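Local coordinates for trypsin-resistant surface T6 protein (Streptococcus pyogenes serotype M6, PDB 4P0D) that probably forms the polymerised backbone shaft of the cell-wall-attached surface pilus, as a modular three-domain pilin built largely of beta strands, at residues 214-219 with 226-231. The protein carries 1 engineered substitution. Numbering follows the deposited sequence.
Sequences KGKMAN and VMVENT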
loop_
_atom_site.group_PDB
_atom_site.type_symbol
_atom_site.label_atom_id
_atom_site.label_comp_id
_atom_site.label_asym_id
_atom_site.label_seq_id
_atom_site.Cartn_x
_atom_site.Cartn_y
_atom_site.Cartn_z
ATOM N N LYS A 214 -15.989 3.206 13.161
ATOM C CA LYS A 214 -17.354 3.036 13.673
ATOM C C LYS A 214 -18.361 3.992 13.028
ATOM O O LYS A 214 -19.283 4.449 13.683
ATOM C CB LYS A 214 -17.374 3.200 15.201
ATOM C CG LYS A 214 -16.662 2.070 15.930
ATOM C CD LYS A 214 -17.223 1.835 17.325
ATOM C CE LYS A 214 -17.237 3.112 18.147
ATOM N NZ LYS A 214 -17.191 2.817 19.603
ATOM N N GLY A 215 -18.175 4.303 11.749
ATOM C CA GLY A 215 -19.088 5.180 11.046
ATOM C C GLY A 215 -19.017 6.639 11.478
ATOM O O GLY A 215 -19.956 7.392 11.243
ATOM N N LYS A 216 -17.902 7.025 12.100
ATOM C CA LYS A 216 -17.649 8.403 12.527
ATOM C C LYS A 216 -16.347 8.899 11.912
ATOM O O LYS A 216 -15.383 8.162 11.849
ATOM C CB LYS A 216 -17.522 8.445 14.047
ATOM C CG LYS A 216 -18.770 7.967 14.765
ATOM C CD LYS A 216 -18.544 7.885 16.260
ATOM C CE LYS A 216 -19.841 7.565 16.978
ATOM N NZ LYS A 216 -19.760 7.999 18.391
ATOM N N MET A 217 -16.304 10.151 11.477
ATOM C CA MET A 217 -15.062 10.709 10.954
ATOM C C MET A 217 -14.182 11.141 12.118
ATOM O O MET A 217 -14.644 11.758 13.083
ATOM C CB MET A 217 -15.309 11.926 10.057
ATOM C CG MET A 217 -16.055 11.608 8.776
ATOM S SD MET A 217 -15.281 10.326 7.754
ATOM C CE MET A 217 -13.609 10.904 7.757
ATOM N N ALA A 218 -12.916 10.807 12.012
ATOM C CA ALA A 218 -11.932 11.288 12.948
ATOM C C ALA A 218 -11.569 12.725 12.628
ATOM O O ALA A 218 -11.734 13.181 11.488
ATOM C CB ALA A 218 -10.701 10.409 12.885
ATOM N N ASN A 219 -11.138 13.449 13.656
ATOM C CA ASN A 219 -10.450 14.718 13.482
ATOM C C ASN A 219 -8.996 14.441 13.777
ATOM O O ASN A 219 -8.657 13.888 14.826
ATOM C CB ASN A 219 -10.971 15.806 14.422
ATOM C CG ASN A 219 -10.371 17.179 14.114
ATOM O OD1 ASN A 219 -10.243 17.562 12.949
ATOM N ND2 ASN A 219 -10.003 17.926 15.163
ATOM N N VAL A 226 -5.223 11.136 16.039
ATOM C CA VAL A 226 -6.441 10.750 15.349
ATOM C C VAL A 226 -7.519 10.602 16.419
ATOM O O VAL A 226 -7.498 9.639 17.200
ATOM C CB VAL A 226 -6.243 9.420 14.617
ATOM C CG1 VAL A 226 -7.502 9.048 13.837
ATOM C CG2 VAL A 226 -5.033 9.508 13.699
ATOM N N MET A 227 -8.445 11.562 16.459
ATOM C CA MET A 227 -9.445 11.633 17.533
ATOM C C MET A 227 -10.841 11.274 17.043
ATOM O O MET A 227 -11.316 11.853 16.066
ATOM C CB MET A 227 -9.486 13.060 18.108
ATOM C CG MET A 227 -8.142 13.598 18.608
ATOM S SD MET A 227 -7.370 12.598 19.894
ATOM C CE MET A 227 -8.581 12.799 21.207
ATOM N N VAL A 228 -11.486 10.326 17.713
ATOM C CA VAL A 228 -12.905 10.026 17.523
ATOM C C VAL A 228 -13.554 9.866 18.895
ATOM O O VAL A 228 -12.991 9.220 19.783
ATOM C CB VAL A 228 -13.159 8.713 16.737
ATOM C CG1 VAL A 228 -14.635 8.590 16.355
ATOM C CG2 VAL A 228 -12.310 8.647 15.488
ATOM N N GLU A 229 -14.741 10.429 19.059
ATOM C CA GLU A 229 -15.497 10.360 20.333
ATOM C C GLU A 229 -14.652 10.648 21.598
ATOM O O GLU A 229 -14.802 9.974 22.618
ATOM C CB GLU A 229 -16.333 9.042 20.457
ATOM C CG GLU A 229 -15.645 7.702 20.159
ATOM C CD GLU A 229 -16.614 6.506 20.149
ATOM O OE1 GLU A 229 -17.668 6.570 19.497
ATOM O OE2 GLU A 229 -16.320 5.474 20.789
ATOM N N ASN A 230 -13.813 11.694 21.516
ATOM C CA ASN A 230 -12.853 12.067 22.565
ATOM C C ASN A 230 -11.807 10.983 22.857
ATOM O O ASN A 230 -11.088 11.057 23.855
ATOM C CB ASN A 230 -13.559 12.510 23.880
ATOM C CG ASN A 230 -14.113 13.924 23.814
ATOM O OD1 ASN A 230 -13.616 14.773 23.075
ATOM N ND2 ASN A 230 -15.147 14.191 24.623
ATOM N N THR A 231 -11.722 9.988 21.990
ATOM C CA THR A 231 -10.762 8.910 22.123
ATOM C C THR A 231 -9.699 9.061 21.063
ATOM O O THR A 231 -10.001 9.277 19.897
ATOM C CB THR A 231 -11.444 7.548 21.936
ATOM O OG1 THR A 231 -12.436 7.378 22.944
ATOM C CG2 THR A 231 -10.444 6.400 22.015
#
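E229, V228 and K216 bury the most surface in this antiparallel beta hairpin of strands 216-220 and 225-228, within the Cna-B-like middle part of the pilin. The E229 carboxylate receives a lysine on each oxygen. K216 NZ meets OE1 of E229 at 2.8 Å, nearly in line with the C-O bond, while K214 NZ approaches OE2 of E229 at 3.0 Å on the syn side, 30° out of the carboxylate plane. Both lysine chains cross the glutamate at about a right angle. With chi1 at 49°, E229 CG sits between its own backbone N and carbonyl carbon, and the extended chain beyond carries the carboxylate to the two ammonium groups. K214 NZ has its stronger partner in E253, with which it forms a second salt bridge, so two carboxylates probably offset the charge of the two lysines. Beside this network, V228 turns one methyl to each neighbour: CG1 lies 3.7 Å from K216 CB, and CG2 lies 3.5 Å from A218 CB. V226 CG1 touches the same alanine methyl, at 3.6 Å, so A218 bridges the two valines. The hairpin is flanked by strand 202-213, where A218 hydrogen-bonds with V211 through the backbone, and by strand 231-238, where both valines pack on I233. Just beyond V228, E229 and N230 form the corners of a type I' turn. N219 and M227 make the antiparallel hydrogen-bonded pair: N219 N donates to M227 O at 2.9 Å and M227 N donates back to N219 O at 2.8 Å.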